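Local coordinates for protein probable ubiquitin-conjugating enzyme E2-19 kDa (Caenorhabditis elegans, PDB 1PZV) that probably catalyses the covalent attachment of ubiquitin to other proteins, taking ubiquitin from the activating enzyme as a thioester and passing it on, at residues Ser74-Pro79 against Ser124-Pro129; Glu37-Gly42 against Gly50-Ala55. One frame throughout, in Å; residues are numbered along the deposited sequence.

Contact 1: Ser74-Pro79 against Ser124-Pro129; sequences SEIWHP and SMLTDP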
ATOM      1  N   SER A  74      -0.698  -7.231   8.570  1.00 70.68           N
ATOM      2  CA  SER A  74      -2.124  -7.465   8.429  1.00 69.17           C
ATOM      3  C   SER A  74      -2.346  -8.244   7.158  1.00 69.40           C
ATOM      4  O   SER A  74      -2.217  -7.727   6.058  1.00 68.74           O
ATOM      5  CB  SER A  74      -2.919  -6.165   8.438  1.00 66.88           C
ATOM      6  OG  SER A  74      -3.517  -5.929   9.703  1.00 66.02           O
ATOM      7  N   GLU A  75      -2.708  -9.512   7.327  1.00 70.37           N
ATOM      8  CA  GLU A  75      -3.006 -10.449   6.255  1.00 70.40           C
ATOM      9  C   GLU A  75      -3.777  -9.787   5.123  1.00 69.18           C
ATOM     10  O   GLU A  75      -4.765  -9.094   5.362  1.00 69.49           O
ATOM     11  CB  GLU A  75      -3.860 -11.581   6.834  1.00 73.50           C
ATOM     12  CG  GLU A  75      -3.154 -12.898   7.052  1.00 77.46           C
ATOM     13  CD  GLU A  75      -3.040 -13.677   5.766  1.00 80.32           C
ATOM     14  OE1 GLU A  75      -2.151 -13.347   4.962  1.00 80.23           O
ATOM     15  OE2 GLU A  75      -3.838 -14.613   5.560  1.00 82.09           O
ATOM     16  N   ILE A  76      -3.331 -10.004   3.894  1.00 68.02           N
ATOM     17  CA  ILE A  76      -4.036  -9.472   2.736  1.00 65.55           C
ATOM     18  C   ILE A  76      -3.768 -10.418   1.572  1.00 65.62           C
ATOM     19  O   ILE A  76      -2.654 -10.927   1.432  1.00 66.04           O
ATOM     20  CB  ILE A  76      -3.572  -8.043   2.378  1.00 63.40           C
ATOM     21  CG1 ILE A  76      -4.483  -7.472   1.291  1.00 60.46           C
ATOM     22  CG2 ILE A  76      -2.113  -8.056   1.932  1.00 60.83           C
ATOM     23  CD1 ILE A  76      -4.395  -5.974   1.159  1.00 56.39           C
ATOM     24  N   TRP A  77      -4.788 -10.674   0.756  1.00 65.25           N
ATOM     25  CA  TRP A  77      -4.634 -11.579  -0.381  1.00 65.41           C
ATOM     26  C   TRP A  77      -4.736 -10.801  -1.678  1.00 65.14           C
ATOM     27  O   TRP A  77      -5.830 -10.516  -2.169  1.00 62.65           O
ATOM     28  CB  TRP A  77      -5.699 -12.686  -0.344  1.00 65.85           C
ATOM     29  CG  TRP A  77      -5.413 -13.829  -1.290  1.00 66.10           C
ATOM     30  CD1 TRP A  77      -6.146 -14.189  -2.386  1.00 66.81           C
ATOM     31  CD2 TRP A  77      -4.282 -14.715  -1.260  1.00 65.84           C
ATOM     32  NE1 TRP A  77      -5.538 -15.228  -3.049  1.00 66.02           N
ATOM     33  CE2 TRP A  77      -4.389 -15.569  -2.384  1.00 66.19           C
ATOM     34  CE3 TRP A  77      -3.178 -14.859  -0.403  1.00 66.82           C
ATOM     35  CZ2 TRP A  77      -3.442 -16.562  -2.666  1.00 65.86           C
ATOM     36  CZ3 TRP A  77      -2.232 -15.851  -0.685  1.00 66.66           C
ATOM     37  CH2 TRP A  77      -2.371 -16.682  -1.814  1.00 67.04           C
ATOM     38  N   HIS A  78      -3.579 -10.455  -2.231  1.00 67.36           N
ATOM     39  CA  HIS A  78      -3.538  -9.678  -3.467  1.00 68.23           C
ATOM     40  C   HIS A  78      -2.401 -10.075  -4.419  1.00 67.96           C
ATOM     41  O   HIS A  78      -1.276 -10.388  -3.996  1.00 68.69           O
ATOM     42  CB  HIS A  78      -3.421  -8.179  -3.139  1.00 66.21           C
ATOM     43  CG  HIS A  78      -3.720  -7.286  -4.299  1.00 66.13           C
ATOM     44  ND1 HIS A  78      -5.007  -6.937  -4.658  1.00 67.44           N
ATOM     45  CD2 HIS A  78      -2.907  -6.680  -5.195  1.00 65.73           C
ATOM     46  CE1 HIS A  78      -4.971  -6.154  -5.718  1.00 66.12           C
ATOM     47  NE2 HIS A  78      -3.707  -5.981  -6.067  1.00 66.11           N
ATOM     48  N   PRO A  79      -2.691 -10.070  -5.725  1.00 66.73           N
ATOM     49  CA  PRO A  79      -1.729 -10.413  -6.772  1.00 67.07           C
ATOM     50  C   PRO A  79      -0.434  -9.600  -6.684  1.00 67.55           C
ATOM     51  O   PRO A  79       0.650 -10.119  -6.973  1.00 68.59           O
ATOM     52  CB  PRO A  79      -2.499 -10.108  -8.053  1.00 65.76           C
ATOM     53  CG  PRO A  79      -3.906 -10.483  -7.673  1.00 66.69           C
ATOM     54  CD  PRO A  79      -4.046  -9.904  -6.283  1.00 65.94           C
ATOM     55  N   SER A 124      -5.509   2.271  -6.503  1.00 47.60           N
ATOM     56  CA  SER A 124      -5.569   1.660  -7.819  1.00 49.45           C
ATOM     57  C   SER A 124      -5.210   0.178  -7.736  1.00 51.52           C
ATOM     58  O   SER A 124      -5.913  -0.667  -8.273  1.00 50.85           O
ATOM     59  CB  SER A 124      -4.591   2.344  -8.774  1.00 51.57           C
ATOM     60  OG  SER A 124      -5.037   3.620  -9.172  1.00 54.28           O
ATOM     61  N   MET A 125      -4.104  -0.132  -7.075  1.00 53.72           N
ATOM     62  CA  MET A 125      -3.693  -1.516  -6.942  1.00 57.52           C
ATOM     63  C   MET A 125      -4.804  -2.404  -6.383  1.00 58.92           C
ATOM     64  O   MET A 125      -5.040  -3.510  -6.888  1.00 57.77           O
ATOM     65  CB  MET A 125      -2.479  -1.628  -6.034  1.00 61.21           C
ATOM     66  CG  MET A 125      -2.220  -3.052  -5.602  1.00 65.39           C
ATOM     67  SD  MET A 125      -0.799  -3.180  -4.558  1.00 74.95           S
ATOM     68  CE  MET A 125      -1.476  -2.525  -3.000  1.00 71.40           C
ATOM     69  N   LEU A 126      -5.470  -1.931  -5.332  1.00 58.54           N
ATOM     70  CA  LEU A 126      -6.546  -2.700  -4.722  1.00 59.06           C
ATOM     71  C   LEU A 126      -7.788  -2.748  -5.630  1.00 61.44           C
ATOM     72  O   LEU A 126      -8.484  -3.762  -5.706  1.00 62.05           O
ATOM     73  CB  LEU A 126      -6.903  -2.094  -3.365  1.00 54.41           C
ATOM     74  CG  LEU A 126      -5.778  -2.021  -2.325  1.00 53.01           C
ATOM     75  CD1 LEU A 126      -6.260  -1.224  -1.125  1.00 49.71           C
ATOM     76  CD2 LEU A 126      -5.331  -3.416  -1.902  1.00 50.07           C
ATOM     77  N   THR A 127      -8.052  -1.654  -6.331  1.00 63.30           N
ATOM     78  CA  THR A 127      -9.207  -1.569  -7.216  1.00 66.02           C
ATOM     79  C   THR A 127      -8.989  -2.272  -8.557  1.00 68.99           C
ATOM     80  O   THR A 127      -9.927  -2.824  -9.146  1.00 69.16           O
ATOM     81  CB  THR A 127      -9.559  -0.098  -7.519  1.00 64.14           C
ATOM     82  OG1 THR A 127      -9.563   0.646  -6.299  1.00 62.16           O
ATOM     83  CG2 THR A 127     -10.927   0.001  -8.188  1.00 61.13           C
ATOM     84  N   ASP A 128      -7.748  -2.248  -9.034  1.00 72.06           N
ATOM     85  CA  ASP A 128      -7.417  -2.840 -10.327  1.00 74.08           C
ATOM     86  C   ASP A 128      -6.001  -3.414 -10.342  1.00 72.89           C
ATOM     87  O   ASP A 128      -5.056  -2.751 -10.766  1.00 70.44           O
ATOM     88  CB  ASP A 128      -7.540  -1.766 -11.402  1.00 77.37           C
ATOM     89  CG  ASP A 128      -7.888  -2.336 -12.742  1.00 82.42           C
ATOM     90  OD1 ASP A 128      -7.119  -3.195 -13.250  1.00 85.12           O
ATOM     91  OD2 ASP A 128      -8.940  -1.921 -13.278  1.00 84.55           O
ATOM     92  N   PRO A 129      -5.842  -4.666  -9.896  1.00 73.73           N
ATOM     93  CA  PRO A 129      -4.512  -5.282  -9.871  1.00 74.46           C
ATOM     94  C   PRO A 129      -3.847  -5.384 -11.245  1.00 76.40           C
ATOM     95  O   PRO A 129      -4.517  -5.566 -12.268  1.00 76.36           O
ATOM     96  CB  PRO A 129      -4.784  -6.649  -9.247  1.00 74.18           C
ATOM     97  CG  PRO A 129      -6.176  -6.966  -9.736  1.00 73.05           C
ATOM     98  CD  PRO A 129      -6.893  -5.647  -9.559  1.00 72.88           C
TER
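The imidazole of His-78 presses against Met-125, in the last turn of helix 115-127, and Pro-129, just after it. His-78, Pro-79 and Asn-80 form the HPN motif of ubiquitin-conjugating enzymes, so this is where that loop rests on the central helix. The CG of His-78 is anti to the backbone N (chi1 -165°), which carries the flat ring out from the loop to the helix. Both partners meet the ring at NE2 of His-78, which lies 3.3 Å from CG of Met-125 and 3.4 Å from CB of Pro-129; the side chains of His-78 and Pro-129 cross at about a right angle. The extended methionine chain, bent at its last torsion (chi3 76°), puts SD of Met-125 4.8 Å from the centroid of the His-78 ring in an oblique sulfur-aromatic contact, and also touches Val-87 and Ile-89, the neighbours of the predicted active-site Cys-88. Proline suits position 129: Asp-128 has already left helical angles, so the residue that follows need not offer an N-H to the helix. One face of the imidazole is covered by its own neighbour, with CD of Pro-79 3.3 Å above the plane of the His-78 ring and offset toward the rim. The polar ND1 of His-78 is hydrogen-bonded to the hydroxyl of Tyr-48, which also bonds the carbonyl of Trp-77. An alanine at His-78 would probably leave the Tyr-48 hydroxyl without one of its partners and open a gap between the loop and Met-125. Two smaller apolar contacts add to it: CG of Pro-79 lies 4.2 Å from CB of Pro-129, and Ile-76, crossing Leu-126 at about a right angle, brings CD1 within 4.1 Å of Leu-126 CD2.

Contact 2: Glu37-Gly42 against Gly50-Ala55; sequences EVLVIG and GGFFKA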
ATOM      1  N   GLU A  37       3.477   4.326   9.929  1.00 57.78           N
ATOM      2  CA  GLU A  37       2.488   3.274  10.127  1.00 58.60           C
ATOM      3  C   GLU A  37       1.225   3.820   9.471  1.00 55.54           C
ATOM      4  O   GLU A  37       0.689   4.832   9.919  1.00 55.85           O
ATOM      5  CB  GLU A  37       2.235   3.010  11.619  1.00 62.41           C
ATOM      6  CG  GLU A  37       2.005   4.261  12.471  1.00 70.26           C
ATOM      7  CD  GLU A  37       1.572   3.948  13.915  1.00 75.07           C
ATOM      8  OE1 GLU A  37       2.043   2.926  14.487  1.00 76.12           O
ATOM      9  OE2 GLU A  37       0.771   4.742  14.478  1.00 76.03           O
ATOM     10  N   VAL A  38       0.758   3.182   8.405  1.00 52.47           N
ATOM     11  CA  VAL A  38      -0.443   3.679   7.740  1.00 51.57           C
ATOM     12  C   VAL A  38      -1.631   2.718   7.713  1.00 49.96           C
ATOM     13  O   VAL A  38      -1.499   1.558   7.338  1.00 50.16           O
ATOM     14  CB  VAL A  38      -0.135   4.126   6.277  1.00 51.65           C
ATOM     15  CG1 VAL A  38       1.198   4.875   6.235  1.00 48.89           C
ATOM     16  CG2 VAL A  38      -0.128   2.926   5.334  1.00 50.91           C
ATOM     17  N   LEU A  39      -2.793   3.214   8.124  1.00 48.73           N
ATOM     18  CA  LEU A  39      -4.011   2.417   8.116  1.00 48.80           C
ATOM     19  C   LEU A  39      -4.605   2.515   6.724  1.00 49.16           C
ATOM     20  O   LEU A  39      -4.893   3.608   6.237  1.00 50.23           O
ATOM     21  CB  LEU A  39      -5.035   2.960   9.119  1.00 50.00           C
ATOM     22  CG  LEU A  39      -6.391   2.237   9.118  1.00 51.23           C
ATOM     23  CD1 LEU A  39      -6.190   0.809   9.641  1.00 51.93           C
ATOM     24  CD2 LEU A  39      -7.412   2.988   9.972  1.00 49.65           C
ATOM     25  N   VAL A  40      -4.792   1.379   6.073  1.00 49.78           N
ATOM     26  CA  VAL A  40      -5.359   1.393   4.735  1.00 49.71           C
ATOM     27  C   VAL A  40      -6.742   0.768   4.754  1.00 50.02           C
ATOM     28  O   VAL A  40      -6.874  -0.442   4.880  1.00 51.22           O
ATOM     29  CB  VAL A  40      -4.478   0.615   3.756  1.00 47.20           C
ATOM     30  CG1 VAL A  40      -5.062   0.682   2.384  1.00 45.92           C
ATOM     31  CG2 VAL A  40      -3.083   1.176   3.769  1.00 45.52           C
ATOM     32  N   ILE A  41      -7.771   1.597   4.638  1.00 50.70           N
ATOM     33  CA  ILE A  41      -9.130   1.091   4.640  1.00 53.07           C
ATOM     34  C   ILE A  41      -9.503   0.630   3.234  1.00 53.99           C
ATOM     35  O   ILE A  41      -9.334   1.377   2.270  1.00 55.28           O
ATOM     36  CB  ILE A  41     -10.137   2.179   5.114  1.00 54.16           C
ATOM     37  CG1 ILE A  41      -9.769   2.636   6.530  1.00 55.06           C
ATOM     38  CG2 ILE A  41     -11.573   1.624   5.095  1.00 52.27           C
ATOM     39  CD1 ILE A  41     -10.814   3.513   7.191  1.00 56.96           C
ATOM     40  N   GLY A  42     -10.003  -0.601   3.122  1.00 54.60           N
ATOM     41  CA  GLY A  42     -10.396  -1.132   1.828  1.00 56.59           C
ATOM     42  C   GLY A  42     -11.356  -0.223   1.079  1.00 57.79           C
ATOM     43  O   GLY A  42     -12.444   0.086   1.575  1.00 59.00           O
ATOM     44  N   GLY A  50     -14.343  -3.456   3.844  1.00 67.60           N
ATOM     45  CA  GLY A  50     -14.332  -3.132   5.259  1.00 64.51           C
ATOM     46  C   GLY A  50     -12.994  -3.455   5.882  1.00 61.39           C
ATOM     47  O   GLY A  50     -12.880  -3.618   7.092  1.00 61.61           O
ATOM     48  N   GLY A  51     -11.968  -3.535   5.052  1.00 58.51           N
ATOM     49  CA  GLY A  51     -10.664  -3.874   5.565  1.00 57.48           C
ATOM     50  C   GLY A  51      -9.877  -2.766   6.229  1.00 55.32           C
ATOM     51  O   GLY A  51      -9.792  -1.654   5.720  1.00 53.20           O
ATOM     52  N   PHE A  52      -9.304  -3.084   7.384  1.00 54.41           N
ATOM     53  CA  PHE A  52      -8.479  -2.145   8.115  1.00 56.02           C
ATOM     54  C   PHE A  52      -7.049  -2.690   8.071  1.00 55.81           C
ATOM     55  O   PHE A  52      -6.516  -3.149   9.084  1.00 55.97           O
ATOM     56  CB  PHE A  52      -8.966  -2.009   9.568  1.00 56.30           C
ATOM     57  CG  PHE A  52     -10.313  -1.364   9.694  1.00 55.71           C
ATOM     58  CD1 PHE A  52     -11.472  -2.077   9.405  1.00 58.13           C
ATOM     59  CD2 PHE A  52     -10.427  -0.022  10.035  1.00 55.12           C
ATOM     60  CE1 PHE A  52     -12.738  -1.451   9.446  1.00 56.76           C
ATOM     61  CE2 PHE A  52     -11.679   0.607  10.076  1.00 54.96           C
ATOM     62  CZ  PHE A  52     -12.833  -0.110   9.780  1.00 54.93           C
ATOM     63  N   PHE A  53      -6.435  -2.635   6.890  1.00 55.26           N
ATOM     64  CA  PHE A  53      -5.076  -3.145   6.705  1.00 56.60           C
ATOM     65  C   PHE A  53      -3.955  -2.188   7.113  1.00 55.51           C
ATOM     66  O   PHE A  53      -3.772  -1.129   6.508  1.00 55.00           O
ATOM     67  CB  PHE A  53      -4.869  -3.561   5.250  1.00 56.85           C
ATOM     68  CG  PHE A  53      -5.999  -4.362   4.685  1.00 56.07           C
ATOM     69  CD1 PHE A  53      -7.054  -3.734   4.028  1.00 56.15           C
ATOM     70  CD2 PHE A  53      -6.011  -5.745   4.807  1.00 55.10           C
ATOM     71  CE1 PHE A  53      -8.109  -4.481   3.502  1.00 55.81           C
ATOM     72  CE2 PHE A  53      -7.058  -6.499   4.288  1.00 54.24           C
ATOM     73  CZ  PHE A  53      -8.106  -5.867   3.635  1.00 54.72           C
ATOM     74  N   LYS A  54      -3.202  -2.588   8.135  1.00 55.36           N
ATOM     75  CA  LYS A  54      -2.094  -1.794   8.657  1.00 55.98           C
ATOM     76  C   LYS A  54      -0.875  -1.964   7.761  1.00 55.74           C
ATOM     77  O   LYS A  54      -0.640  -3.046   7.244  1.00 53.97           O
ATOM     78  CB  LYS A  54      -1.772  -2.234  10.097  1.00 57.29           C
ATOM     79  CG  LYS A  54      -2.959  -2.051  11.071  1.00 62.83           C
ATOM     80  CD  LYS A  54      -2.689  -2.549  12.510  1.00 65.43           C
ATOM     81  CE  LYS A  54      -2.729  -4.079  12.623  1.00 69.12           C
ATOM     82  NZ  LYS A  54      -2.442  -4.575  14.007  1.00 70.49           N
ATOM     83  N   ALA A  55      -0.104  -0.902   7.554  1.00 55.81           N
ATOM     84  CA  ALA A  55       1.080  -1.015   6.702  1.00 55.87           C
ATOM     85  C   ALA A  55       2.203  -0.086   7.149  1.00 55.10           C
ATOM     86  O   ALA A  55       1.981   0.909   7.847  1.00 55.95           O
ATOM     87  CB  ALA A  55       0.711  -0.736   5.236  1.00 54.24           C
TER
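Val-38 and Val-40 form antiparallel hydrogen-bonded pairs with Ala-55 and Phe-53 in the hairpin of strands 35-41 and 52-58, whose short segments run at 154° to each other. Val-38 N bonds Ala-55 O at 2.6 Å, and the pairing runs on past the strand ends to Gly-42 N, which bonds Gly-51 O at 2.8 Å. The two pairs share the buried face of the sheet, where small and branched residues fit closely: Val-38 CG2 is 3.8 Å from CB of Ala-55, whose methyl also touches Met-70 and Phe-72 of strand 69-72, consistent with a small residue here. Phe-53 fills the same face with a larger group. Its CG lies anti to the carbonyl carbon (chi1 -45°), which swings the ring back along its own strand toward Gly-51, so that Val-40 O and Gly-42 N lie at the ring edge. Phe-53 CD1 is 3.4 Å from Val-40 O. Glycine at 51 suits the place, since a CB there would probably collide with CE1 of Phe-53. On the other face Leu-39 and Ile-41 lie alongside Phe-52, pointing the same way. Leu-39 CD1 packs 4.0 Å from Phe-52 CB while its CD2 meets the ring edge, and Ile-41 CD1 comes within 4.2 Å of Phe-52 CE2; the three form an apolar patch on the more exposed face of the sheet. Lys-54, across from Leu-39, suits the exposed part of this face, being long and charged. In the four-stranded meander of the E2 fold, strand 23-27 flanks this hairpin beside residues 37-41, strand 69-72 flanks it beside residues 52-55, and Ser-161 OG, at the end of helix 147-161, hydrogen-bonds Phe-52 N.

Contacts 1 and 2 have centres about 11 Å apart and meet through the start of the 74-79 loop, which follows the strand next to 52-58. Ile-76 links both: its CD1, which packs on the helix in contact 1, also lies 4.0 Å from CD2 of Phe-53, so the sheet, the loop and the central helix share one hydrophobic interior. Nearer the surface, OG of Ser-74 packs 3.5 Å from CE of Lys-54. Only contact 1 approaches the catalytic centre; the side chain of Met-125 is about 7 Å from that of Cys-88, the predicted thioester cysteine, whereas contact 2 belongs to the sheet, away from that site.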